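PDB 6PZ7: endoglucanase family 5 from Clostridium acetobutylicum ATCC 824, which probably hydrolyses internal beta-1,4-glycosidic bonds in cellulose and related plant polysaccharides, as a broad-specificity GH5_4 endoglucanase. Local coordinates for residues Q10-D15 against Y135-I140; N87-I90 against Y95-L98; L220-P225 against D248-A253. All coordinates share one frame; numbering follows the deposited sequence.

Contact 1 of 3, residues Q10-D15 against Y135-I140; sequences QQIVND and YDSHLI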
ATOM      1  N   GLN A  10      -2.211   8.018 -15.013  1.00  9.38           N
ATOM      2  CA  GLN A  10      -1.926   6.716 -15.614  1.00  9.51           C
ATOM      3  C   GLN A  10      -0.463   6.628 -16.032  1.00 10.53           C
ATOM      4  O   GLN A  10       0.178   5.578 -15.904  1.00 10.17           O
ATOM      5  CB  GLN A  10      -2.864   6.430 -16.794  1.00 10.93           C
ATOM      6  CG  GLN A  10      -2.670   5.043 -17.425  1.00 11.23           C
ATOM      7  CD  GLN A  10      -2.990   3.893 -16.469  1.00 11.55           C
ATOM      8  OE1 GLN A  10      -4.097   3.838 -15.906  1.00 11.23           O
ATOM      9  NE2 GLN A  10      -2.052   2.974 -16.297  1.00 12.40           N
ATOM     10  N   GLN A  11       0.100   7.733 -16.534  1.00 10.59           N
ATOM     11  CA  GLN A  11       1.530   7.755 -16.851  1.00 10.12           C
ATOM     12  C   GLN A  11       2.383   7.520 -15.606  1.00 10.65           C
ATOM     13  O   GLN A  11       3.380   6.776 -15.644  1.00 10.65           O
ATOM     14  CB  GLN A  11       1.899   9.074 -17.524  1.00 11.09           C
ATOM     15  CG  GLN A  11       1.398   9.137 -18.971  1.00 11.42           C
ATOM     16  CD  GLN A  11       1.654  10.510 -19.578  1.00 11.02           C
ATOM     17  OE1 GLN A  11       1.489  11.556 -18.916  1.00 14.88           O
ATOM     18  NE2 GLN A  11       2.012  10.547 -20.829  1.00 10.84           N
ATOM     19  N   ILE A  12       1.969   8.092 -14.470  1.00 10.49           N
ATOM     20  CA  ILE A  12       2.665   7.855 -13.205  1.00 10.13           C
ATOM     21  C   ILE A  12       2.595   6.378 -12.841  1.00  8.97           C
ATOM     22  O   ILE A  12       3.603   5.758 -12.474  1.00  9.83           O
ATOM     23  CB  ILE A  12       2.076   8.742 -12.082  1.00  9.94           C
ATOM     24  CG1 ILE A  12       2.424  10.214 -12.286  1.00 11.15           C
ATOM     25  CG2 ILE A  12       2.541   8.289 -10.701  1.00 11.61           C
ATOM     26  CD1 ILE A  12       3.873  10.596 -12.006  1.00 12.86           C
ATOM     27  N   VAL A  13       1.389   5.797 -12.870  1.00  9.11           N
ATOM     28  CA  VAL A  13       1.238   4.385 -12.517  1.00  9.47           C
ATOM     29  C   VAL A  13       2.119   3.507 -13.401  1.00  9.14           C
ATOM     30  O   VAL A  13       2.794   2.592 -12.922  1.00  9.46           O
ATOM     31  CB  VAL A  13      -0.244   3.983 -12.588  1.00  8.64           C
ATOM     32  CG1 VAL A  13      -0.440   2.488 -12.489  1.00  9.49           C
ATOM     33  CG2 VAL A  13      -1.004   4.658 -11.435  1.00 10.00           C
ATOM     34  N   ASN A  14       2.153   3.781 -14.705  1.00  9.60           N
ATOM     35  CA  ASN A  14       2.993   2.979 -15.581  1.00 10.59           C
ATOM     36  C   ASN A  14       4.459   3.155 -15.228  1.00  9.67           C
ATOM     37  O   ASN A  14       5.232   2.190 -15.236  1.00 10.77           O
ATOM     38  CB  ASN A  14       2.735   3.394 -17.030  1.00 13.19           C
ATOM     39  CG  ASN A  14       1.374   2.974 -17.524  1.00 13.87           C
ATOM     40  OD1 ASN A  14       0.717   2.140 -16.915  1.00 17.81           O
ATOM     41  ND2 ASN A  14       0.941   3.568 -18.625  1.00 16.97           N
ATOM     42  N   ASP A  15       4.877   4.374 -14.924  1.00  9.88           N
ATOM     43  CA  ASP A  15       6.272   4.650 -14.610  1.00 11.00           C
ATOM     44  C   ASP A  15       6.699   3.965 -13.310  1.00 10.92           C
ATOM     45  O   ASP A  15       7.860   3.580 -13.148  1.00 11.52           O
ATOM     46  CB  ASP A  15       6.476   6.166 -14.535  1.00 12.15           C
ATOM     47  CG  ASP A  15       7.915   6.594 -14.735  1.00 11.76           C
ATOM     48  OD1 ASP A  15       8.576   6.014 -15.637  1.00 14.93           O
ATOM     49  OD2 ASP A  15       8.385   7.548 -14.090  1.00 13.81           O
ATOM     50  N   TYR A 135       9.151  17.628  -1.902  1.00  8.86           N
ATOM     51  CA  TYR A 135       9.553  16.521  -2.774  1.00  8.26           C
ATOM     52  C   TYR A 135       8.856  16.650  -4.131  1.00  8.91           C
ATOM     53  O   TYR A 135       7.723  17.153  -4.226  1.00  9.47           O
ATOM     54  CB  TYR A 135       9.213  15.169  -2.117  1.00  8.33           C
ATOM     55  CG  TYR A 135      10.184  14.810  -1.025  1.00  7.83           C
ATOM     56  CD1 TYR A 135      10.023  15.283   0.270  1.00  8.86           C
ATOM     57  CD2 TYR A 135      11.299  13.993  -1.278  1.00  7.78           C
ATOM     58  CE1 TYR A 135      10.964  14.995   1.255  1.00  8.93           C
ATOM     59  CE2 TYR A 135      12.207  13.691  -0.284  1.00  7.86           C
ATOM     60  CZ  TYR A 135      12.015  14.199   0.970  1.00  8.04           C
ATOM     61  OH  TYR A 135      12.895  13.942   1.999  1.00  9.92           O
ATOM     62  N   ASP A 136       9.474  16.086  -5.161  1.00  9.18           N
ATOM     63  CA  ASP A 136       8.872  16.062  -6.501  1.00  9.58           C
ATOM     64  C   ASP A 136       7.857  14.921  -6.605  1.00  9.58           C
ATOM     65  O   ASP A 136       7.514  14.266  -5.622  1.00  9.33           O
ATOM     66  CB  ASP A 136       9.935  16.087  -7.600  1.00 11.80           C
ATOM     67  CG  ASP A 136      10.707  14.822  -7.748  1.00 11.58           C
ATOM     68  OD1 ASP A 136      10.299  13.741  -7.349  1.00 12.22           O
ATOM     69  OD2 ASP A 136      11.853  14.946  -8.304  1.00 18.13           O
ATOM     70  N   SER A 137       7.373  14.680  -7.818  1.00  9.77           N
ATOM     71  CA  SER A 137       6.274  13.745  -8.035  1.00 10.08           C
ATOM     72  C   SER A 137       6.660  12.301  -7.837  1.00  8.73           C
ATOM     73  O   SER A 137       5.781  11.427  -7.880  1.00  8.98           O
ATOM     74  CB  SER A 137       5.699  13.926  -9.435  1.00 14.58           C
ATOM     75  OG  SER A 137       6.627  13.539 -10.419  1.00 15.04           O
ATOM     76  N   HIS A 138       7.937  11.996  -7.584  1.00  8.03           N
ATOM     77  CA  HIS A 138       8.303  10.633  -7.216  1.00  8.57           C
ATOM     78  C   HIS A 138       7.856  10.260  -5.813  1.00  7.51           C
ATOM     79  O   HIS A 138       7.856   9.074  -5.480  1.00  8.83           O
ATOM     80  CB  HIS A 138       9.798  10.374  -7.387  1.00  9.48           C
ATOM     81  CG  HIS A 138      10.200  10.331  -8.825  1.00 12.56           C
ATOM     82  ND1 HIS A 138      10.497  11.471  -9.545  1.00 16.04           N
ATOM     83  CD2 HIS A 138      10.267   9.299  -9.696  1.00 15.68           C
ATOM     84  CE1 HIS A 138      10.789  11.134 -10.792  1.00 19.56           C
ATOM     85  NE2 HIS A 138      10.642   9.828 -10.914  1.00 15.52           N
ATOM     86  N   LEU A 139       7.502  11.220  -4.959  1.00  7.38           N
ATOM     87  CA  LEU A 139       6.902  10.925  -3.658  1.00  7.20           C
ATOM     88  C   LEU A 139       5.386  11.015  -3.798  1.00  7.04           C
ATOM     89  O   LEU A 139       4.839  12.063  -4.163  1.00  7.33           O
ATOM     90  CB  LEU A 139       7.389  11.890  -2.575  1.00  7.23           C
ATOM     91  CG  LEU A 139       6.799  11.640  -1.196  1.00  7.14           C
ATOM     92  CD1 LEU A 139       7.084  10.243  -0.662  1.00  7.91           C
ATOM     93  CD2 LEU A 139       7.280  12.711  -0.189  1.00  8.30           C
ATOM     94  N   ILE A 140       4.723   9.894  -3.550  1.00  6.49           N
ATOM     95  CA  ILE A 140       3.270   9.736  -3.602  1.00  6.83           C
ATOM     96  C   ILE A 140       2.775   9.572  -2.173  1.00  6.84           C
ATOM     97  O   ILE A 140       3.398   8.844  -1.374  1.00  7.42           O
ATOM     98  CB  ILE A 140       2.943   8.475  -4.434  1.00  7.05           C
ATOM     99  CG1 ILE A 140       3.397   8.688  -5.899  1.00  9.19           C
ATOM    100  CG2 ILE A 140       1.465   8.123  -4.362  1.00  8.85           C
ATOM    101  CD1 ILE A 140       3.368   7.440  -6.744  1.00 10.56           C
TER

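Contact 2 of 3, residues N87-I90 against Y95-L98; sequences NYVI and YAIL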
ATOM      1  N   ASN A  87      14.175   9.189   1.995  1.00  6.80           N
ATOM      2  CA  ASN A  87      15.349   9.600   1.238  1.00  7.61           C
ATOM      3  C   ASN A  87      16.124   8.431   0.671  1.00  7.76           C
ATOM      4  O   ASN A  87      16.685   8.568  -0.421  1.00  8.11           O
ATOM      5  CB  ASN A  87      16.251  10.543   2.040  1.00  7.30           C
ATOM      6  CG  ASN A  87      15.755  11.978   2.012  1.00  8.34           C
ATOM      7  OD1 ASN A  87      14.863  12.328   1.221  1.00  9.15           O
ATOM      8  ND2 ASN A  87      16.343  12.819   2.853  1.00 10.58           N
ATOM      9  N   TYR A  88      16.225   7.292   1.365  1.00  7.78           N
ATOM     10  CA  TYR A  88      16.903   6.141   0.760  1.00  7.82           C
ATOM     11  C   TYR A  88      16.285   5.852  -0.604  1.00  7.36           C
ATOM     12  O   TYR A  88      16.981   5.552  -1.580  1.00  8.95           O
ATOM     13  CB  TYR A  88      16.785   4.878   1.641  1.00  8.76           C
ATOM     14  CG  TYR A  88      17.371   4.897   3.030  1.00  7.81           C
ATOM     15  CD1 TYR A  88      18.433   5.688   3.395  1.00  8.70           C
ATOM     16  CD2 TYR A  88      16.833   4.055   3.998  1.00  8.61           C
ATOM     17  CE1 TYR A  88      18.921   5.669   4.690  1.00  9.20           C
ATOM     18  CE2 TYR A  88      17.303   4.032   5.282  1.00  9.06           C
ATOM     19  CZ  TYR A  88      18.365   4.841   5.630  1.00  9.14           C
ATOM     20  OH  TYR A  88      18.828   4.816   6.938  1.00 10.68           O
ATOM     21  N   VAL A  89      14.947   5.820  -0.640  1.00  6.91           N
ATOM     22  CA  VAL A  89      14.206   5.467  -1.846  1.00  7.08           C
ATOM     23  C   VAL A  89      14.362   6.551  -2.920  1.00  7.66           C
ATOM     24  O   VAL A  89      14.678   6.280  -4.097  1.00  8.20           O
ATOM     25  CB  VAL A  89      12.725   5.217  -1.492  1.00  6.91           C
ATOM     26  CG1 VAL A  89      11.918   4.940  -2.751  1.00  7.64           C
ATOM     27  CG2 VAL A  89      12.593   4.050  -0.521  1.00  7.51           C
ATOM     28  N   ILE A  90      14.134   7.812  -2.537  1.00  7.29           N
ATOM     29  CA  ILE A  90      14.184   8.923  -3.483  1.00  7.79           C
ATOM     30  C   ILE A  90      15.581   9.071  -4.045  1.00  8.05           C
ATOM     31  O   ILE A  90      15.745   9.341  -5.249  1.00  9.16           O
ATOM     32  CB  ILE A  90      13.658  10.216  -2.821  1.00  8.25           C
ATOM     33  CG1 ILE A  90      12.143  10.098  -2.478  1.00  8.32           C
ATOM     34  CG2 ILE A  90      13.950  11.445  -3.660  1.00  8.54           C
ATOM     35  CD1 ILE A  90      11.227   9.998  -3.660  1.00  9.72           C
ATOM     36  N   TYR A  95      10.160   5.689  -7.135  1.00  7.61           N
ATOM     37  CA  TYR A  95       8.973   6.220  -6.477  1.00  6.71           C
ATOM     38  C   TYR A  95       8.910   5.712  -5.054  1.00  7.22           C
ATOM     39  O   TYR A  95       9.248   4.554  -4.786  1.00  7.60           O
ATOM     40  CB  TYR A  95       7.686   5.789  -7.226  1.00  8.32           C
ATOM     41  CG  TYR A  95       7.505   6.511  -8.529  1.00  8.39           C
ATOM     42  CD1 TYR A  95       8.103   6.049  -9.705  1.00  9.67           C
ATOM     43  CD2 TYR A  95       6.745   7.664  -8.601  1.00  8.74           C
ATOM     44  CE1 TYR A  95       7.948   6.729 -10.900  1.00 11.02           C
ATOM     45  CE2 TYR A  95       6.593   8.363  -9.791  1.00  9.99           C
ATOM     46  CZ  TYR A  95       7.220   7.904 -10.930  1.00 10.31           C
ATOM     47  OH  TYR A  95       7.048   8.638 -12.094  1.00 12.01           O
ATOM     48  N   ALA A  96       8.475   6.583  -4.136  1.00  7.19           N
ATOM     49  CA  ALA A  96       8.217   6.242  -2.747  1.00  6.90           C
ATOM     50  C   ALA A  96       6.738   6.491  -2.485  1.00  6.45           C
ATOM     51  O   ALA A  96       6.223   7.564  -2.835  1.00  7.74           O
ATOM     52  CB  ALA A  96       9.060   7.101  -1.798  1.00  7.64           C
ATOM     53  N   ILE A  97       6.045   5.535  -1.863  1.00  5.99           N
ATOM     54  CA  ILE A  97       4.667   5.712  -1.388  1.00  6.02           C
ATOM     55  C   ILE A  97       4.718   5.830   0.121  1.00  6.55           C
ATOM     56  O   ILE A  97       5.200   4.915   0.797  1.00  7.76           O
ATOM     57  CB  ILE A  97       3.743   4.547  -1.813  1.00  5.98           C
ATOM     58  CG1 ILE A  97       3.666   4.372  -3.324  1.00  7.57           C
ATOM     59  CG2 ILE A  97       2.332   4.783  -1.211  1.00  7.02           C
ATOM     60  CD1 ILE A  97       3.091   3.008  -3.712  1.00  7.48           C
ATOM     61  N   LEU A  98       4.253   6.948   0.664  1.00  6.17           N
ATOM     62  CA  LEU A  98       4.225   7.207   2.099  1.00  5.82           C
ATOM     63  C   LEU A  98       2.771   7.228   2.538  1.00  5.17           C
ATOM     64  O   LEU A  98       1.975   7.991   1.973  1.00  6.41           O
ATOM     65  CB  LEU A  98       4.899   8.550   2.386  1.00  6.77           C
ATOM     66  CG  LEU A  98       4.890   8.992   3.835  1.00  6.68           C
ATOM     67  CD1 LEU A  98       5.703   8.097   4.721  1.00  9.28           C
ATOM     68  CD2 LEU A  98       5.374  10.419   3.985  1.00  8.72           C
TER

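Contact 3 of 3, residues L220-P225 against D248-A253; sequences LHMYAP and DGQLNA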
ATOM      1  N   LEU A 220      -5.803  -0.579  -4.022  1.00  6.05           N
ATOM      2  CA  LEU A 220      -6.451  -1.852  -3.709  1.00  6.35           C
ATOM      3  C   LEU A 220      -5.400  -2.840  -3.246  1.00  5.58           C
ATOM      4  O   LEU A 220      -4.240  -2.775  -3.679  1.00  5.75           O
ATOM      5  CB  LEU A 220      -7.196  -2.425  -4.933  1.00  6.92           C
ATOM      6  CG  LEU A 220      -8.242  -1.512  -5.555  1.00  6.31           C
ATOM      7  CD1 LEU A 220      -8.721  -2.120  -6.872  1.00  8.36           C
ATOM      8  CD2 LEU A 220      -9.402  -1.269  -4.617  1.00  8.54           C
ATOM      9  N   HIS A 221      -5.770  -3.753  -2.353  1.00  6.03           N
ATOM     10  CA  HIS A 221      -4.887  -4.822  -1.889  1.00  5.15           C
ATOM     11  C   HIS A 221      -5.550  -6.137  -2.263  1.00  5.87           C
ATOM     12  O   HIS A 221      -6.769  -6.293  -2.084  1.00  6.86           O
ATOM     13  CB  HIS A 221      -4.645  -4.767  -0.394  1.00  5.81           C
ATOM     14  CG  HIS A 221      -3.948  -3.514   0.030  1.00  5.05           C
ATOM     15  ND1 HIS A 221      -3.790  -3.182   1.356  1.00  6.24           N
ATOM     16  CD2 HIS A 221      -3.379  -2.503  -0.679  1.00  5.91           C
ATOM     17  CE1 HIS A 221      -3.145  -2.026   1.441  1.00  6.37           C
ATOM     18  NE2 HIS A 221      -2.901  -1.582   0.223  1.00  6.37           N
ATOM     19  N   MET A 222      -4.798  -7.083  -2.842  1.00  6.41           N
ATOM     20  CA  MET A 222      -5.411  -8.310  -3.344  1.00  6.64           C
ATOM     21  C   MET A 222      -4.402  -9.462  -3.335  1.00  6.60           C
ATOM     22  O   MET A 222      -3.631  -9.669  -4.290  1.00  7.32           O
ATOM     23  CB  MET A 222      -5.970  -8.069  -4.741  1.00  7.26           C
ATOM     24  CG  MET A 222      -6.840  -9.228  -5.247  1.00  9.90           C
ATOM     25  SD  MET A 222      -7.695  -9.019  -6.801  1.00 11.71           S
ATOM     26  CE  MET A 222      -6.374  -9.407  -7.918  1.00 13.12           C
ATOM     27  N   TYR A 223      -4.455 -10.243  -2.273  1.00  6.67           N
ATOM     28  CA  TYR A 223      -3.584 -11.393  -2.089  1.00  7.40           C
ATOM     29  C   TYR A 223      -4.287 -12.619  -2.660  1.00  8.52           C
ATOM     30  O   TYR A 223      -4.730 -13.519  -1.945  1.00 10.87           O
ATOM     31  CB  TYR A 223      -3.238 -11.596  -0.629  1.00  8.07           C
ATOM     32  CG  TYR A 223      -2.393 -10.533   0.026  1.00  7.47           C
ATOM     33  CD1 TYR A 223      -1.066 -10.769   0.322  1.00  7.60           C
ATOM     34  CD2 TYR A 223      -2.933  -9.292   0.416  1.00  8.41           C
ATOM     35  CE1 TYR A 223      -0.302  -9.836   0.991  1.00  8.42           C
ATOM     36  CE2 TYR A 223      -2.162  -8.345   1.082  1.00  8.06           C
ATOM     37  CZ  TYR A 223      -0.851  -8.629   1.372  1.00  7.11           C
ATOM     38  OH  TYR A 223      -0.070  -7.740   2.059  1.00  8.38           O
ATOM     39  N   ALA A 224      -4.422 -12.635  -3.943  1.00  7.71           N
ATOM     40  CA  ALA A 224      -5.203 -13.661  -4.642  1.00  9.01           C
ATOM     41  C   ALA A 224      -4.311 -14.753  -5.233  1.00  7.95           C
ATOM     42  O   ALA A 224      -3.178 -14.480  -5.647  1.00  8.50           O
ATOM     43  CB  ALA A 224      -6.000 -13.020  -5.784  1.00 10.44           C
ATOM     44  N   PRO A 225      -4.827 -15.981  -5.346  1.00  7.85           N
ATOM     45  CA  PRO A 225      -6.049 -16.480  -4.700  1.00  9.05           C
ATOM     46  C   PRO A 225      -5.781 -16.731  -3.229  1.00  8.40           C
ATOM     47  O   PRO A 225      -4.715 -17.246  -2.846  1.00  8.82           O
ATOM     48  CB  PRO A 225      -6.333 -17.787  -5.444  1.00  8.90           C
ATOM     49  CG  PRO A 225      -4.984 -18.258  -5.922  1.00  9.98           C
ATOM     50  CD  PRO A 225      -4.115 -17.034  -6.085  1.00  8.86           C
ATOM     51  N   ASP A 248      -7.348 -13.724 -13.679  1.00  9.35           N
ATOM     52  CA  ASP A 248      -7.687 -12.799 -14.754  1.00 10.03           C
ATOM     53  C   ASP A 248      -9.065 -12.190 -14.546  1.00 11.93           C
ATOM     54  O   ASP A 248      -9.273 -10.988 -14.809  1.00 10.96           O
ATOM     55  CB  ASP A 248      -7.625 -13.494 -16.118  1.00 12.00           C
ATOM     56  CG  ASP A 248      -7.878 -12.547 -17.232  1.00 12.80           C
ATOM     57  OD1 ASP A 248      -7.043 -11.649 -17.426  1.00 13.79           O
ATOM     58  OD2 ASP A 248      -8.920 -12.719 -17.935  1.00 16.36           O
ATOM     59  N   GLY A 249     -10.029 -12.982 -14.078  1.00  9.83           N
ATOM     60  CA  GLY A 249     -11.349 -12.438 -13.783  1.00 11.30           C
ATOM     61  C   GLY A 249     -11.295 -11.342 -12.726  1.00 10.87           C
ATOM     62  O   GLY A 249     -11.980 -10.313 -12.839  1.00 10.98           O
ATOM     63  N   GLN A 250     -10.496 -11.535 -11.675  1.00 10.12           N
ATOM     64  CA  GLN A 250     -10.395 -10.528 -10.627  1.00  9.35           C
ATOM     65  C   GLN A 250      -9.737  -9.261 -11.153  1.00  9.75           C
ATOM     66  O   GLN A 250     -10.205  -8.144 -10.879  1.00 10.08           O
ATOM     67  CB  GLN A 250      -9.612 -11.109  -9.452  1.00  9.95           C
ATOM     68  CG  GLN A 250     -10.338 -12.204  -8.679  1.00 11.36           C
ATOM     69  CD  GLN A 250      -9.419 -12.955  -7.777  1.00 13.90           C
ATOM     70  OE1 GLN A 250      -8.291 -13.287  -8.145  1.00 14.14           O
ATOM     71  NE2 GLN A 250      -9.880 -13.233  -6.580  1.00 20.00           N
ATOM     72  N   LEU A 251      -8.670  -9.399 -11.929  1.00  8.89           N
ATOM     73  CA  LEU A 251      -8.003  -8.234 -12.498  1.00  9.79           C
ATOM     74  C   LEU A 251      -8.888  -7.536 -13.512  1.00 10.31           C
ATOM     75  O   LEU A 251      -8.916  -6.304 -13.574  1.00 10.77           O
ATOM     76  CB  LEU A 251      -6.640  -8.628 -13.076  1.00  9.44           C
ATOM     77  CG  LEU A 251      -5.601  -9.097 -12.061  1.00  9.34           C
ATOM     78  CD1 LEU A 251      -4.437  -9.742 -12.782  1.00  9.51           C
ATOM     79  CD2 LEU A 251      -5.118  -7.927 -11.228  1.00  9.90           C
ATOM     80  N   ASN A 252      -9.662  -8.303 -14.283  1.00 11.14           N
ATOM     81  CA  ASN A 252     -10.556  -7.694 -15.255  1.00 12.19           C
ATOM     82  C   ASN A 252     -11.666  -6.899 -14.577  1.00 12.00           C
ATOM     83  O   ASN A 252     -12.109  -5.875 -15.117  1.00 12.10           O
ATOM     84  CB  ASN A 252     -11.113  -8.775 -16.178  1.00 15.61           C
ATOM     85  CG  ASN A 252     -11.510  -8.219 -17.507  1.00 20.39           C
ATOM     86  OD1 ASN A 252     -10.836  -7.343 -18.050  1.00 21.70           O
ATOM     87  ND2 ASN A 252     -12.626  -8.710 -18.040  1.00 25.35           N
ATOM     88  N   ALA A 253     -12.148  -7.346 -13.419  1.00 11.36           N
ATOM     89  CA  ALA A 253     -13.141  -6.561 -12.695  1.00 12.76           C
ATOM     90  C   ALA A 253     -12.587  -5.195 -12.306  1.00 11.98           C
ATOM     91  O   ALA A 253     -13.298  -4.183 -12.390  1.00 11.80           O
ATOM     92  CB  ALA A 253     -13.647  -7.304 -11.472  1.00 13.48           C
TER

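Contact 1 of 3, residues Q10-D15 against Y135-I140
The imidazole of His138 turns its NE2 side toward Asp15 of the helix but stops short of it, NE2 lying 4.5 Å from Asp15 OD2, and the two do not bond. Asp136 lies at the edge of that ring, in its plane, while Tyr95 of the next strand packs against the ring with the two planes inclined at about 40°. From the edge, His138 ND1 gives a hydrogen bond of 3.2 Å to Asp136 OD1, reaching it from above the carboxylate plane. The same oxygen accepts from the backbone N of His138, a straighter bond (2.9 Å, 162°) made on the anti side and from the same face. Aspartate suits this place because its short side chain can bend back to close an Asx turn, here superposed on a type I turn from Asp136 to Leu139; the ND1 bond, made in the plane of the ring, holds the imidazole's rotation. Two acids nearby would probably favour a protonated imidazole.

Across the contact itself no hydrogen bond forms. Ile12 CG2 meets Ile140 CD1 at 4.1 Å, the two branched chains sliding past one another in opposite directions. Ile140 is extended at its second torsion (169°), which carries CD1 out to the helix. More loosely, Ile12 CD1 approaches Ser137 OG at 4.3 Å, near the partly exposed margin. Phe189 and Met7 cover Ile12 further, so a bulky aliphatic residue fits here. Helix 9-16 thus plugs the end of the barrel where strand 139-142 begins, an N-terminal bottom cap on a TIM barrel.

Contact 2 of 3, residues N87-I90 against Y95-L98
This is helix-on-sheet packing within a beta-alpha-beta unit: residues near the C-terminal end of helix 76-91 lie against the start of strand 95-99, the strand it leads into after a short connection. Val89 and Ala96 come nearest, with their CA atoms 6.1 Å apart, a close approach allowed by the small methyl side chain of Ala96, which points toward the helix. Two branched residues of the helix converge on that methyl. Val89 CG1 lies 3.7 Å from Ala96 CB, and Ile90 CD1 comes to 4.1 Å from the same carbon.

Val89 carries CG1 anti to its backbone N (chi1 176°), an orientation that sets this methyl over the strand backbone as well, 3.4 Å from Tyr95 O. That oxygen belongs to a strand whose Tyr95 backbone is hydrogen-bonded to Val56 of strand 55-58 and to Asn54 just before it. Val89 also rests on Val56 and Ile58, so one beta-branched residue bridges two strands, whereas Ile90 leans the other way, on His138. Ile90 is bent at its second torsion (-66°), and this fold brings CD1 to Ala96.

Alternation along the strand separates the two faces. Tyr95 and Ile97 point away from the helix, on the inner side of the barrel wall, the Tyr95 hydroxyl being taken up by Asp15. No hydrogen bond crosses between the segments. Cohesion therefore rests on burial and on the fit of aliphatic methyls to a small alanine, contacts that have little directionality, while the polar backbone of the strand is paired with its neighbours in the sheet.

Contact 3 of 3, residues L220-P225 against D248-A253
Met222, near the C-terminal end of a barrel strand, makes the tight half of this contact by reaching across to helix 241-259. Its CE sits 3.8 Å from Leu251 CD2 and 4.0 Å from Gln250 CB, and SD lies 3.9 Å from the same CB. The thioether starts out extended and then bends at its third torsion (82°), which lays the terminal methyl between the two helix residues. A flexible, unbranched methionine suits such a slot, and Leu247 and Ile254 of the same helix close around it, while Leu251 also rests on Ile267 of the adjoining strand.

The outer half is thinner. Here the partly exposed Gln250 brings the O–C–N edge of its amide to Ala224 CB, the methyl lying somewhat out of the amide plane, with OE1 3.3 Å away; no hydrogen bond joins the segments. Alanine leaves room for that amide, and the cis peptide bond before Pro225 turns the chain beyond it. Farther round the helix, Gly249 and Ala253 are exposed.

An apolar inner helix face and a solvent-facing outer one, packed beside the end of a barrel strand, are characteristic of an outer helix of a TIM barrel.

All three contacts reach the same closed eight-stranded barrel. Contacts 1 and 2 adjoin, with centres 11 Å apart, and use adjacent strands, 139-142 in contact 1 and 95-99 in contact 2. Two probable hydrogen bonds tie them: Asp15 OD2 to Tyr95 OH at 2.6 Å and Tyr135 OH to Asn87 OD1 at 2.7 Å. In sequence, contact 2 falls between the two segments of contact 1. Contact 3 stands apart, its centre 26 Å from that of contact 2, on the opposite side of the chain's centre. Contact 1 closes the barrel's N-terminal end; 220-225 leaves the C-terminal end, the active-site end in this fold, where His221 hydrogen-bonds Glu146, by its Asn-Glu-Pro sequence probably the family's acid/base.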